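Local coordinates for protein mandelate racemase / muconate lactonizing enzyme (Burkholderia pseudomallei, PDB 2POD) that is of unknown function but belongs to the enolase superfamily, binds a sodium ion at an acidic site and may be a lyase, at residues Y46-A51 with A395-S400; I56-L61 with A67-G72; Y150-A155 with D161-D166; K206-V211 with R238-F243. One frame throughout, in Å; residues are numbered along the deposited sequence.

Contact 1: Y46-A51 with A395-S400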
loop_
_atom_site.group_PDB
_atom_site.type_symbol
_atom_site.label_atom_id
_atom_site.label_comp_id
_atom_site.label_asym_id
_atom_site.label_seq_id
_atom_site.Cartn_x
_atom_site.Cartn_y
_atom_site.Cartn_z
ATOM N N TYR B 46 -33.078 -20.364 -18.643
ATOM C CA TYR B 46 -32.098 -19.459 -19.250
ATOM C C TYR B 46 -31.616 -19.947 -20.624
ATOM O O TYR B 46 -31.534 -19.157 -21.570
ATOM C CB TYR B 46 -30.890 -19.243 -18.318
ATOM C CG TYR B 46 -29.667 -18.731 -19.053
ATOM C CD1 TYR B 46 -28.607 -19.589 -19.373
ATOM C CD2 TYR B 46 -29.592 -17.399 -19.475
ATOM C CE1 TYR B 46 -27.510 -19.128 -20.073
ATOM C CE2 TYR B 46 -28.494 -16.934 -20.171
ATOM C CZ TYR B 46 -27.457 -17.796 -20.463
ATOM O OH TYR B 46 -26.373 -17.328 -21.160
ATOM N N ILE B 47 -31.265 -21.230 -20.715
ATOM C CA ILE B 47 -30.796 -21.816 -21.975
ATOM C C ILE B 47 -31.797 -21.607 -23.112
ATOM O O ILE B 47 -31.428 -21.110 -24.174
ATOM C CB ILE B 47 -30.413 -23.294 -21.823
ATOM C CG1 ILE B 47 -29.092 -23.411 -21.053
ATOM C CG2 ILE B 47 -30.302 -23.992 -23.201
ATOM C CD1 ILE B 47 -28.739 -24.841 -20.641
ATOM N N HIS B 48 -33.065 -21.922 -22.856
ATOM C CA HIS B 48 -34.109 -21.818 -23.868
ATOM C C HIS B 48 -34.573 -20.378 -24.112
ATOM O O HIS B 48 -35.013 -20.046 -25.220
ATOM C CB HIS B 48 -35.288 -22.753 -23.539
ATOM C CG HIS B 48 -34.908 -24.201 -23.476
ATOM N ND1 HIS B 48 -34.518 -24.917 -24.587
ATOM C CD2 HIS B 48 -34.850 -25.067 -22.435
ATOM C CE1 HIS B 48 -34.238 -26.159 -24.236
ATOM N NE2 HIS B 48 -34.430 -26.278 -22.934
ATOM N N GLU B 49 -34.460 -19.527 -23.092
ATOM C CA GLU B 49 -34.874 -18.122 -23.203
ATOM C C GLU B 49 -33.928 -17.239 -24.022
ATOM O O GLU B 49 -34.378 -16.378 -24.777
ATOM C CB GLU B 49 -35.107 -17.512 -21.825
ATOM C CG GLU B 49 -35.909 -16.223 -21.834
ATOM C CD GLU B 49 -36.094 -15.635 -20.448
ATOM O OE1 GLU B 49 -37.040 -14.836 -20.265
ATOM O OE2 GLU B 49 -35.315 -15.985 -19.533
ATOM N N TRP B 50 -32.624 -17.443 -23.871
ATOM C CA TRP B 50 -31.647 -16.499 -24.410
ATOM C C TRP B 50 -30.488 -17.172 -25.146
ATOM O O TRP B 50 -30.126 -16.756 -26.251
ATOM C CB TRP B 50 -31.128 -15.586 -23.298
ATOM C CG TRP B 50 -30.262 -14.464 -23.782
ATOM C CD1 TRP B 50 -30.677 -13.276 -24.293
ATOM C CD2 TRP B 50 -28.831 -14.433 -23.795
ATOM N NE1 TRP B 50 -29.593 -12.499 -24.626
ATOM C CE2 TRP B 50 -28.446 -13.187 -24.326
ATOM C CE3 TRP B 50 -27.834 -15.338 -23.404
ATOM C CZ2 TRP B 50 -27.109 -12.819 -24.481
ATOM C CZ3 TRP B 50 -26.508 -14.972 -23.553
ATOM C CH2 TRP B 50 -26.158 -13.722 -24.088
ATOM N N ALA B 51 -29.919 -18.204 -24.528
ATOM C CA ALA B 51 -28.636 -18.774 -24.943
ATOM C C ALA B 51 -28.749 -19.626 -26.206
ATOM O O ALA B 51 -27.821 -19.685 -27.009
ATOM C CB ALA B 51 -28.050 -19.611 -23.812
ATOM N N ALA B 395 -37.946 -34.879 -17.632
ATOM C CA ALA B 395 -38.612 -33.752 -18.266
ATOM C C ALA B 395 -37.699 -33.142 -19.329
ATOM O O ALA B 395 -36.641 -32.590 -19.015
ATOM C CB ALA B 395 -39.015 -32.717 -17.226
ATOM N N VAL B 396 -38.104 -33.264 -20.588
ATOM C CA VAL B 396 -37.315 -32.747 -21.697
ATOM C C VAL B 396 -37.842 -31.411 -22.202
ATOM O O VAL B 396 -39.032 -31.115 -22.089
ATOM C CB VAL B 396 -37.191 -33.755 -22.876
ATOM C CG1 VAL B 396 -36.417 -34.985 -22.447
ATOM C CG2 VAL B 396 -38.567 -34.137 -23.437
ATOM N N ARG B 397 -36.939 -30.604 -22.742
ATOM C CA ARG B 397 -37.304 -29.393 -23.459
ATOM C C ARG B 397 -36.334 -29.219 -24.626
ATOM O O ARG B 397 -35.178 -29.636 -24.550
ATOM C CB ARG B 397 -37.286 -28.184 -22.513
ATOM C CG ARG B 397 -37.968 -26.926 -23.058
ATOM C CD ARG B 397 -39.080 -26.430 -22.141
ATOM N NE ARG B 397 -38.603 -25.499 -21.119
ATOM C CZ ARG B 397 -38.471 -24.184 -21.286
ATOM N NH1 ARG B 397 -38.033 -23.437 -20.282
ATOM N NH2 ARG B 397 -38.765 -23.609 -22.447
ATOM N N ASN B 398 -36.826 -28.621 -25.707
ATOM C CA ASN B 398 -36.147 -28.626 -26.996
ATOM C C ASN B 398 -36.223 -27.242 -27.630
ATOM O O ASN B 398 -37.233 -26.549 -27.517
ATOM C CB ASN B 398 -36.802 -29.664 -27.920
ATOM C CG ASN B 398 -35.994 -29.929 -29.183
ATOM O OD1 ASN B 398 -36.004 -29.132 -30.126
ATOM N ND2 ASN B 398 -35.305 -31.064 -29.214
ATOM N N THR B 399 -35.147 -26.852 -28.298
ATOM C CA THR B 399 -35.138 -25.657 -29.132
ATOM C C THR B 399 -34.314 -25.934 -30.389
ATOM O O THR B 399 -33.300 -26.632 -30.322
ATOM C CB THR B 399 -34.577 -24.446 -28.351
ATOM O OG1 THR B 399 -34.375 -23.332 -29.233
ATOM C CG2 THR B 399 -33.267 -24.813 -27.666
ATOM N N SER B 400 -34.762 -25.409 -31.530
ATOM C CA SER B 400 -34.178 -25.765 -32.831
ATOM C C SER B 400 -34.273 -24.669 -33.902
ATOM O O SER B 400 -34.712 -23.547 -33.620
ATOM C CB SER B 400 -34.747 -27.096 -33.352
ATOM O OG SER B 400 -36.147 -27.192 -33.140
#

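Contact 2: I56-L61 with A67-G72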
loop_
_atom_site.group_PDB
_atom_site.type_symbol
_atom_site.label_atom_id
_atom_site.label_comp_id
_atom_site.label_asym_id
_atom_site.label_seq_id
_atom_site.Cartn_x
_atom_site.Cartn_y
_atom_site.Cartn_z
ATOM N N ILE B 56 -27.822 -21.607 -31.905
ATOM C CA ILE B 56 -28.454 -22.332 -33.005
ATOM C C ILE B 56 -28.117 -21.705 -34.359
ATOM O O ILE B 56 -28.341 -20.512 -34.580
ATOM C CB ILE B 56 -29.988 -22.517 -32.766
ATOM C CG1 ILE B 56 -30.216 -23.758 -31.892
ATOM C CG2 ILE B 56 -30.769 -22.664 -34.086
ATOM C CD1 ILE B 56 -31.415 -23.685 -30.972
ATOM N N GLY B 57 -27.540 -22.517 -35.243
ATOM C CA GLY B 57 -27.066 -22.045 -36.540
ATOM C C GLY B 57 -25.569 -21.783 -36.611
ATOM O O GLY B 57 -25.028 -21.574 -37.700
ATOM N N GLU B 58 -24.899 -21.800 -35.456
ATOM C CA GLU B 58 -23.481 -21.429 -35.358
ATOM C C GLU B 58 -22.560 -22.641 -35.473
ATOM O O GLU B 58 -22.972 -23.767 -35.209
ATOM C CB GLU B 58 -23.207 -20.697 -34.042
ATOM C CG GLU B 58 -23.933 -19.363 -33.889
ATOM C CD GLU B 58 -23.120 -18.185 -34.405
ATOM O OE1 GLU B 58 -21.887 -18.329 -34.579
ATOM O OE2 GLU B 58 -23.713 -17.108 -34.631
ATOM N N ASP B 59 -21.316 -22.393 -35.872
ATOM C CA ASP B 59 -20.203 -23.342 -35.723
ATOM C C ASP B 59 -19.904 -23.629 -34.247
ATOM O O ASP B 59 -19.519 -22.724 -33.520
ATOM C CB ASP B 59 -18.954 -22.737 -36.388
ATOM C CG ASP B 59 -17.918 -23.778 -36.788
ATOM O OD1 ASP B 59 -17.786 -24.837 -36.120
ATOM O OD2 ASP B 59 -17.222 -23.512 -37.789
ATOM N N PRO B 60 -20.075 -24.889 -33.801
ATOM C CA PRO B 60 -19.786 -25.283 -32.410
ATOM C C PRO B 60 -18.295 -25.285 -32.034
ATOM O O PRO B 60 -17.951 -25.322 -30.846
ATOM C CB PRO B 60 -20.321 -26.717 -32.344
ATOM C CG PRO B 60 -20.210 -27.212 -33.731
ATOM C CD PRO B 60 -20.583 -26.034 -34.581
ATOM N N LEU B 61 -17.425 -25.257 -33.042
ATOM C CA LEU B 61 -15.984 -25.312 -32.821
ATOM C C LEU B 61 -15.434 -23.945 -32.405
ATOM O O LEU B 61 -14.305 -23.837 -31.934
ATOM C CB LEU B 61 -15.270 -25.829 -34.073
ATOM C CG LEU B 61 -14.918 -27.319 -34.190
ATOM C CD1 LEU B 61 -16.134 -28.227 -34.088
ATOM C CD2 LEU B 61 -14.189 -27.564 -35.507
ATOM N N ALA B 67 -18.392 -18.634 -25.769
ATOM C CA ALA B 67 -18.222 -18.298 -24.350
ATOM C C ALA B 67 -18.263 -16.795 -24.092
ATOM O O ALA B 67 -18.915 -16.348 -23.156
ATOM C CB ALA B 67 -16.925 -18.895 -23.803
ATOM N N LYS B 68 -17.588 -16.029 -24.943
ATOM C CA LYS B 68 -17.642 -14.575 -24.893
ATOM C C LYS B 68 -19.010 -14.013 -25.302
ATOM O O LYS B 68 -19.520 -13.096 -24.661
ATOM C CB LYS B 68 -16.496 -13.972 -25.722
ATOM C CG LYS B 68 -16.508 -12.445 -25.853
ATOM C CD LYS B 68 -16.219 -11.736 -24.540
ATOM C CE LYS B 68 -16.233 -10.216 -24.705
ATOM N NZ LYS B 68 -15.047 -9.706 -25.451
ATOM N N ARG B 69 -19.604 -14.582 -26.350
ATOM C CA ARG B 69 -20.948 -14.208 -26.806
ATOM C C ARG B 69 -22.061 -14.500 -25.787
ATOM O O ARG B 69 -23.001 -13.712 -25.637
ATOM C CB ARG B 69 -21.249 -14.866 -28.149
ATOM C CG ARG B 69 -20.648 -14.125 -29.346
ATOM C CD ARG B 69 -20.858 -14.888 -30.649
ATOM N NE ARG B 69 -22.223 -14.737 -31.143
ATOM C CZ ARG B 69 -23.150 -15.689 -31.116
ATOM N NH1 ARG B 69 -22.867 -16.894 -30.631
ATOM N NH2 ARG B 69 -24.366 -15.435 -31.579
ATOM N N LEU B 70 -21.935 -15.617 -25.077
ATOM C CA LEU B 70 -22.938 -16.031 -24.092
ATOM C C LEU B 70 -22.776 -15.353 -22.731
ATOM O O LEU B 70 -23.626 -15.519 -21.851
ATOM C CB LEU B 70 -22.915 -17.553 -23.898
ATOM C CG LEU B 70 -23.446 -18.475 -24.999
ATOM C CD1 LEU B 70 -23.478 -19.904 -24.488
ATOM C CD2 LEU B 70 -24.823 -18.056 -25.479
ATOM N N SER B 71 -21.679 -14.616 -22.558
ATOM C CA SER B 71 -21.498 -13.749 -21.399
ATOM C C SER B 71 -22.420 -12.546 -21.517
ATOM O O SER B 71 -22.113 -11.582 -22.216
ATOM C CB SER B 71 -20.043 -13.296 -21.291
ATOM O OG SER B 71 -19.599 -13.384 -19.952
ATOM N N GLY B 72 -23.567 -12.625 -20.851
ATOM C CA GLY B 72 -24.646 -11.659 -21.050
ATOM C C GLY B 72 -24.520 -10.485 -20.110
ATOM O O GLY B 72 -23.543 -10.380 -19.361
#

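Contact 3: Y150-A155 with D161-D166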
loop_
_atom_site.group_PDB
_atom_site.type_symbol
_atom_site.label_atom_id
_atom_site.label_comp_id
_atom_site.label_asym_id
_atom_site.label_seq_id
_atom_site.Cartn_x
_atom_site.Cartn_y
_atom_site.Cartn_z
ATOM N N TYR B 150 -21.717 -47.376 1.359
ATOM C CA TYR B 150 -20.925 -46.168 1.560
ATOM C C TYR B 150 -21.732 -45.091 2.281
ATOM O O TYR B 150 -22.187 -44.112 1.677
ATOM C CB TYR B 150 -20.367 -45.656 0.230
ATOM C CG TYR B 150 -19.488 -46.645 -0.511
ATOM C CD1 TYR B 150 -18.464 -47.336 0.145
ATOM C CD2 TYR B 150 -19.674 -46.880 -1.872
ATOM C CE1 TYR B 150 -17.655 -48.237 -0.536
ATOM C CE2 TYR B 150 -18.872 -47.778 -2.561
ATOM C CZ TYR B 150 -17.865 -48.452 -1.890
ATOM O OH TYR B 150 -17.069 -49.342 -2.578
ATOM N N ASP B 151 -21.894 -45.290 3.585
ATOM C CA ASP B 151 -22.697 -44.420 4.440
ATOM C C ASP B 151 -21.828 -43.288 5.010
ATOM O O ASP B 151 -21.724 -43.121 6.225
ATOM C CB ASP B 151 -23.315 -45.264 5.567
ATOM C CG ASP B 151 -24.463 -44.566 6.274
ATOM O OD1 ASP B 151 -25.226 -43.824 5.617
ATOM O OD2 ASP B 151 -24.597 -44.766 7.500
ATOM N N ASP B 152 -21.213 -42.510 4.120
ATOM C CA ASP B 152 -19.953 -41.824 4.423
ATOM C C ASP B 152 -20.116 -40.519 5.207
ATOM O O ASP B 152 -19.210 -40.122 5.936
ATOM C CB ASP B 152 -19.134 -41.595 3.146
ATOM C CG ASP B 152 -18.479 -42.868 2.624
ATOM O OD1 ASP B 152 -18.467 -43.892 3.345
ATOM O OD2 ASP B 152 -17.970 -42.847 1.484
ATOM N N LEU B 153 -21.266 -39.863 5.052
ATOM C CA LEU B 153 -21.652 -38.735 5.903
ATOM C C LEU B 153 -21.845 -39.147 7.358
ATOM O O LEU B 153 -21.268 -38.536 8.258
ATOM C CB LEU B 153 -22.910 -38.043 5.369
ATOM C CG LEU B 153 -23.519 -36.938 6.243
ATOM C CD1 LEU B 153 -22.822 -35.596 6.032
ATOM C CD2 LEU B 153 -25.020 -36.819 6.012
ATOM N N ASN B 154 -22.651 -40.185 7.577
ATOM C CA ASN B 154 -22.882 -40.713 8.919
ATOM C C ASN B 154 -21.636 -41.346 9.514
ATOM O O ASN B 154 -21.407 -41.254 10.720
ATOM C CB ASN B 154 -24.044 -41.710 8.928
ATOM C CG ASN B 154 -25.400 -41.028 9.021
ATOM O OD1 ASN B 154 -25.701 -40.341 10.002
ATOM N ND2 ASN B 154 -26.225 -41.216 7.994
ATOM N N ALA B 155 -20.834 -41.973 8.654
ATOM C CA ALA B 155 -19.531 -42.499 9.042
ATOM C C ALA B 155 -18.598 -41.439 9.648
ATOM O O ALA B 155 -18.076 -41.657 10.738
ATOM C CB ALA B 155 -18.866 -43.231 7.883
ATOM N N ASP B 161 -12.903 -42.937 12.637
ATOM C CA ASP B 161 -11.791 -43.894 12.628
ATOM C C ASP B 161 -11.985 -45.047 11.638
ATOM O O ASP B 161 -11.051 -45.413 10.916
ATOM C CB ASP B 161 -11.492 -44.432 14.043
ATOM C CG ASP B 161 -12.738 -44.561 14.922
ATOM O OD1 ASP B 161 -13.853 -44.773 14.397
ATOM O OD2 ASP B 161 -12.594 -44.458 16.159
ATOM N N GLU B 162 -13.200 -45.593 11.600
ATOM C CA GLU B 162 -13.534 -46.731 10.744
ATOM C C GLU B 162 -13.517 -46.366 9.264
ATOM O O GLU B 162 -13.022 -47.135 8.438
ATOM C CB GLU B 162 -14.903 -47.306 11.126
ATOM C CG GLU B 162 -14.843 -48.455 12.120
ATOM C CD GLU B 162 -15.977 -48.417 13.131
ATOM O OE1 GLU B 162 -17.139 -48.682 12.740
ATOM O OE2 GLU B 162 -15.705 -48.125 14.319
ATOM N N LEU B 163 -14.054 -45.190 8.945
ATOM C CA LEU B 163 -14.151 -44.703 7.569
ATOM C C LEU B 163 -12.770 -44.418 6.976
ATOM O O LEU B 163 -12.511 -44.723 5.807
ATOM C CB LEU B 163 -15.034 -43.452 7.527
ATOM C CG LEU B 163 -15.019 -42.506 6.326
ATOM C CD1 LEU B 163 -15.635 -43.148 5.089
ATOM C CD2 LEU B 163 -15.762 -41.255 6.695
ATOM N N ALA B 164 -11.899 -43.848 7.805
ATOM C CA ALA B 164 -10.507 -43.599 7.457
ATOM C C ALA B 164 -9.755 -44.881 7.102
ATOM O O ALA B 164 -9.150 -44.973 6.033
ATOM C CB ALA B 164 -9.815 -42.867 8.593
ATOM N N LEU B 165 -9.825 -45.872 7.993
ATOM C CA LEU B 165 -9.209 -47.190 7.787
ATOM C C LEU B 165 -9.729 -47.905 6.537
ATOM O O LEU B 165 -8.965 -48.552 5.813
ATOM C CB LEU B 165 -9.416 -48.069 9.023
ATOM C CG LEU B 165 -8.598 -47.722 10.274
ATOM C CD1 LEU B 165 -9.221 -48.355 11.520
ATOM C CD2 LEU B 165 -7.124 -48.131 10.127
ATOM N N ASP B 166 -11.028 -47.758 6.291
ATOM C CA ASP B 166 -11.685 -48.307 5.112
ATOM C C ASP B 166 -11.222 -47.646 3.807
ATOM O O ASP B 166 -11.005 -48.334 2.805
ATOM C CB ASP B 166 -13.209 -48.203 5.282
ATOM C CG ASP B 166 -13.977 -48.704 4.077
ATOM O OD1 ASP B 166 -14.998 -48.070 3.745
ATOM O OD2 ASP B 166 -13.579 -49.725 3.468
#

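Contact 4: K206-V211 with R238-F243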
loop_
_atom_site.group_PDB
_atom_site.type_symbol
_atom_site.label_atom_id
_atom_site.label_comp_id
_atom_site.label_asym_id
_atom_site.label_seq_id
_atom_site.Cartn_x
_atom_site.Cartn_y
_atom_site.Cartn_z
ATOM N N LYS B 206 -10.323 -38.897 16.209
ATOM C CA LYS B 206 -10.590 -40.295 15.866
ATOM C C LYS B 206 -9.700 -40.806 14.737
ATOM O O LYS B 206 -9.086 -41.867 14.863
ATOM C CB LYS B 206 -12.067 -40.494 15.512
ATOM C CG LYS B 206 -12.944 -40.830 16.711
ATOM C CD LYS B 206 -14.425 -40.837 16.352
ATOM C CE LYS B 206 -15.239 -41.650 17.357
ATOM N NZ LYS B 206 -15.495 -40.916 18.631
ATOM N N ILE B 207 -9.614 -40.040 13.651
ATOM C CA ILE B 207 -8.784 -40.429 12.512
ATOM C C ILE B 207 -7.283 -40.195 12.735
ATOM O O ILE B 207 -6.449 -40.858 12.112
ATOM C CB ILE B 207 -9.309 -39.884 11.135
ATOM C CG1 ILE B 207 -8.502 -38.697 10.618
ATOM C CG2 ILE B 207 -10.774 -39.550 11.180
ATOM C CD1 ILE B 207 -7.727 -39.042 9.386
ATOM N N ARG B 208 -6.952 -39.270 13.635
ATOM C CA ARG B 208 -5.579 -39.086 14.101
ATOM C C ARG B 208 -5.052 -40.341 14.806
ATOM O O ARG B 208 -3.908 -40.743 14.595
ATOM C CB ARG B 208 -5.483 -37.866 15.023
ATOM C CG ARG B 208 -4.274 -36.967 14.770
ATOM C CD ARG B 208 -3.324 -36.912 15.965
ATOM N NE ARG B 208 -3.972 -36.421 17.185
ATOM C CZ ARG B 208 -3.978 -35.151 17.591
ATOM N NH1 ARG B 208 -3.371 -34.208 16.881
ATOM N NH2 ARG B 208 -4.597 -34.822 18.718
ATOM N N ARG B 209 -5.898 -40.962 15.625
ATOM C CA ARG B 209 -5.558 -42.219 16.288
ATOM C C ARG B 209 -5.537 -43.421 15.341
ATOM O O ARG B 209 -4.677 -44.294 15.472
ATOM C CB ARG B 209 -6.496 -42.482 17.468
ATOM C CG ARG B 209 -5.898 -42.146 18.820
ATOM C CD ARG B 209 -6.212 -40.715 19.229
ATOM N NE ARG B 209 -5.740 -40.415 20.580
ATOM C CZ ARG B 209 -6.453 -40.593 21.691
ATOM N NH1 ARG B 209 -5.928 -40.286 22.869
ATOM N NH2 ARG B 209 -7.690 -41.075 21.631
ATOM N N ALA B 210 -6.475 -43.455 14.392
ATOM C CA ALA B 210 -6.613 -44.586 13.464
ATOM C C ALA B 210 -5.495 -44.666 12.423
ATOM O O ALA B 210 -4.731 -45.634 12.404
ATOM C CB ALA B 210 -7.972 -44.568 12.789
ATOM N N VAL B 211 -5.396 -43.651 11.567
ATOM C CA VAL B 211 -4.460 -43.684 10.440
ATOM C C VAL B 211 -3.272 -42.723 10.578
ATOM O O VAL B 211 -2.191 -42.996 10.047
ATOM C CB VAL B 211 -5.166 -43.503 9.066
ATOM C CG1 VAL B 211 -5.945 -44.751 8.689
ATOM C CG2 VAL B 211 -6.084 -42.316 9.081
ATOM N N ARG B 238 -5.387 -26.073 14.122
ATOM C CA ARG B 238 -3.929 -25.977 13.959
ATOM C C ARG B 238 -3.188 -27.223 14.445
ATOM O O ARG B 238 -2.279 -27.714 13.775
ATOM C CB ARG B 238 -3.409 -24.728 14.677
ATOM C CG ARG B 238 -1.905 -24.500 14.605
ATOM C CD ARG B 238 -1.515 -23.208 15.308
ATOM N NE ARG B 238 -2.175 -22.050 14.705
ATOM C CZ ARG B 238 -1.648 -21.296 13.741
ATOM N NH1 ARG B 238 -0.436 -21.559 13.258
ATOM N NH2 ARG B 238 -2.340 -20.271 13.260
ATOM N N GLU B 239 -3.616 -27.728 15.600
ATOM C CA GLU B 239 -3.104 -28.951 16.219
ATOM C C GLU B 239 -3.160 -30.199 15.310
ATOM O O GLU B 239 -2.236 -31.017 15.306
ATOM C CB GLU B 239 -3.893 -29.197 17.504
ATOM C CG GLU B 239 -3.265 -30.173 18.482
ATOM C CD GLU B 239 -4.304 -30.838 19.367
ATOM O OE1 GLU B 239 -4.346 -32.087 19.401
ATOM O OE2 GLU B 239 -5.084 -30.116 20.022
ATOM N N TYR B 240 -4.234 -30.325 14.535
ATOM C CA TYR B 240 -4.505 -31.531 13.754
ATOM C C TYR B 240 -3.885 -31.541 12.357
ATOM O O TYR B 240 -4.118 -32.476 11.589
ATOM C CB TYR B 240 -6.015 -31.759 13.641
ATOM C CG TYR B 240 -6.675 -32.122 14.946
ATOM C CD1 TYR B 240 -6.500 -33.386 15.508
ATOM C CD2 TYR B 240 -7.475 -31.206 15.623
ATOM C CE1 TYR B 240 -7.105 -33.727 16.705
ATOM C CE2 TYR B 240 -8.086 -31.540 16.825
ATOM C CZ TYR B 240 -7.897 -32.804 17.357
ATOM O OH TYR B 240 -8.497 -33.146 18.546
ATOM N N GLU B 241 -3.116 -30.501 12.034
ATOM C CA GLU B 241 -2.389 -30.398 10.765
ATOM C C GLU B 241 -3.226 -30.797 9.542
ATOM O O GLU B 241 -2.863 -31.698 8.778
ATOM C CB GLU B 241 -1.066 -31.171 10.828
ATOM C CG GLU B 241 0.156 -30.292 11.108
ATOM C CD GLU B 241 1.165 -30.930 12.066
ATOM O OE1 GLU B 241 2.092 -30.215 12.512
ATOM O OE2 GLU B 241 1.035 -32.136 12.374
ATOM N N THR B 242 -4.362 -30.127 9.388
ATOM C CA THR B 242 -5.274 -30.358 8.270
ATOM C C THR B 242 -4.666 -29.919 6.930
ATOM O O THR B 242 -3.803 -29.032 6.877
ATOM C CB THR B 242 -6.624 -29.650 8.498
ATOM O OG1 THR B 242 -6.398 -28.264 8.791
ATOM C CG2 THR B 242 -7.368 -30.288 9.660
ATOM N N PHE B 243 -5.109 -30.553 5.853
ATOM C CA PHE B 243 -4.514 -30.337 4.544
ATOM C C PHE B 243 -4.956 -29.019 3.890
ATOM O O PHE B 243 -4.142 -28.339 3.268
ATOM C CB PHE B 243 -4.800 -31.527 3.629
ATOM C CG PHE B 243 -4.011 -31.522 2.357
ATOM C CD1 PHE B 243 -2.665 -31.866 2.362
ATOM C CD2 PHE B 243 -4.610 -31.172 1.151
ATOM C CE1 PHE B 243 -1.928 -31.859 1.193
ATOM C CE2 PHE B 243 -3.882 -31.163 -0.037
ATOM C CZ PHE B 243 -2.542 -31.507 -0.018
#

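Contact 1: Y46-A51 with A395-S400
His-48 lays one face of its imidazole against the aliphatic part of Arg-397. CG of Arg-397 stands 3.8 Å from the ring centroid of His-48, 19° off the ring normal, a CH-pi contact displaced toward the rim. The arginine chain bends at chi2 and chi3, which carries its guanidinium back over the histidine: CD2 of His-48 lies 3.9 Å above the centre of that group, and NH2 of Arg-397 is 3.7 Å from CB of His-48. Ring and guanidinium planes are 36° apart, so this is a tilted overlap. At the ring's edge the methyl CG2 of Thr-399 comes within 3.3 Å of ND1 of His-48, a nitrogen that is buried here and has no hydrogen-bond partner in the model.

The contact joins helix 40-55 to strand 394-400, within this chain an outermost strand of the antiparallel sheet in the enolase-type N-terminal domain, with the short axes 9.2 Å apart and only 15° from parallel. Strand 5-13 pairs with the C-terminal strand, and its Thr-10 hydrogen-bonds NE2 of His-48 through OG1. Glu-49 turns from the sheet and its carboxylate bonds the backbone N of Cys-41 of a neighbouring subunit.

Contact 2: I56-L61 with A67-G72
Glu-58 and Arg-69 are oppositely charged, yet they meet by stacking, with no hydrogen bond between them. OE2 of Glu-58 sits over one face of the guanidinium, 3.5 Å from NH2 of Arg-69 and offset toward the rim of the group. Carboxylate and guanidinium planes are only 26° apart, and no N-H points at the oxygen, so the salt bridge rests on charge alone. The two side chains come from opposite directions across backbones whose nearest CA atoms, those of Glu-58 and Arg-69, are 11.5 Å apart. Glu-58 bends at chi2 (-91°), swinging its carboxylate over the arginine, while Arg-69 runs straight as far as CD and then turns at chi3 (77°).

In the N-terminal domain this bridge spans the connection from helix 40-55 into helix 63-69, whose start is preceded by an Asx turn: OD1 of Asp-59 accepts from N of Leu-61 at 3.1 Å, met from above the carboxylate plane. Stronger partners hold both charged groups. Arg-65 forms a salt bridge with OE1 of Glu-58, and NH1 of Arg-69 donates to the carbonyl O of Arg-54. Arg-69, on helix 63-69, so reaches both the last turn of helix 40-55 and the loop after it, while further along that loop Pro-60 packs on Leu-93 and Ile-96 of helix 81-101.

Contact 3: Y150-A155 with D161-D166
Leu-163 reaches across to helix 152-158 with both of its methyls. CD1 of Leu-163 lies 3.4 Å from OD1 of Asp-152, while CD2 of the same leucine rests 3.7 Å from the backbone O of Asp-152 and 3.9 Å from CB of Ala-155. CB of Leu-163 also meets CB of Ala-155, at 3.9 Å, so the small alanine is touched at two points and the backbones can close to 6.0 Å between the CA atoms of Ala-155 and Leu-163. With CG turned opposite the backbone N (chi1 163°), the leucine sends one methyl to the carboxylate and the other to the alanine; the Asp-152 and Leu-163 side chains cross at about a right angle.

Asp-152 is buried, and its charge is answered by Arg-350, which forms a salt bridge with OD2. The same arginine pairs with OD1 of Asp-166, so it probably eases the repulsion between two carboxylates whose OD1 atoms, on Asp-152 and Asp-166, are 5.4 Å apart. Arg-350 begins helix 350-356, and Tyr-150 packs along that helix too. Helix 160-170 belongs to the barrel domain: Leu-163 and Ala-164 pack inward on Met-175 of strand 174-177, and Ala-164 also meets Ile-207 of the adjacent helix 202-210.

Contact 4: K206-V211 with R238-F243
The last turn of helix 202-210 faces the irregular segment 238-243, which follows helix 227-237, and the backbones stay well apart: the nearest CA atoms, those of Arg-208 and Tyr-240, are 7.6 Å from each other. Bonds from Ala-210 N to Lys-206 O and from Val-211 N to Ile-207 O close that turn. Glu-241 has a left-handed backbone conformation, and beyond it the chain turns toward strand 244-246.

Arg-208 bridges the gap. NH2 of Arg-208 donates to OE1 of Glu-239 at 2.8 Å, nearly straight at 170° and only 3° out of the guanidinium plane, while NH1 of Arg-208 makes a weak second bond to the same oxygen at 3.4 Å. The chain bends at chi2 and chi3, which brings CE1 of Tyr-240 over one face of the guanidinium, toward its rim and 3.4 Å from NH2 of Arg-208, the planes 29° apart. Glu-205, earlier in the same helix, makes a weak hydrogen bond with OH of Tyr-240 and a long, weak ion pair with Arg-208.

One carboxylate oxygen therefore accepts a nearly straight bond from NH2 and a weak one from NH1 while the tyrosine covers a face, which probably limits how the arginine can rotate; at this surface position, solvent probably screens part of the charge attraction.

In the fold
The four contacts form two pairs on opposite sides of the chain's centre. Contacts 1 and 2, 14 Å between centres, share the N-terminal domain and touch where Trp-50 and Tyr-46 pack on Leu-70; both also touch the same neighbouring subunit. Contacts 3 and 4, 15 Å between centres, lie on helices and a loop at the outside of the barrel domain and meet where Asp-161 and Ala-164 pack against helix 202-210 and Val-211. Centres in different pairs are 41 to 48 Å apart. Along the chain, contact 1 encloses the other three, which follow in series, because the C-terminal strand 394-400 returns to the N-terminal domain after the barrel and so ties both ends of the chain together.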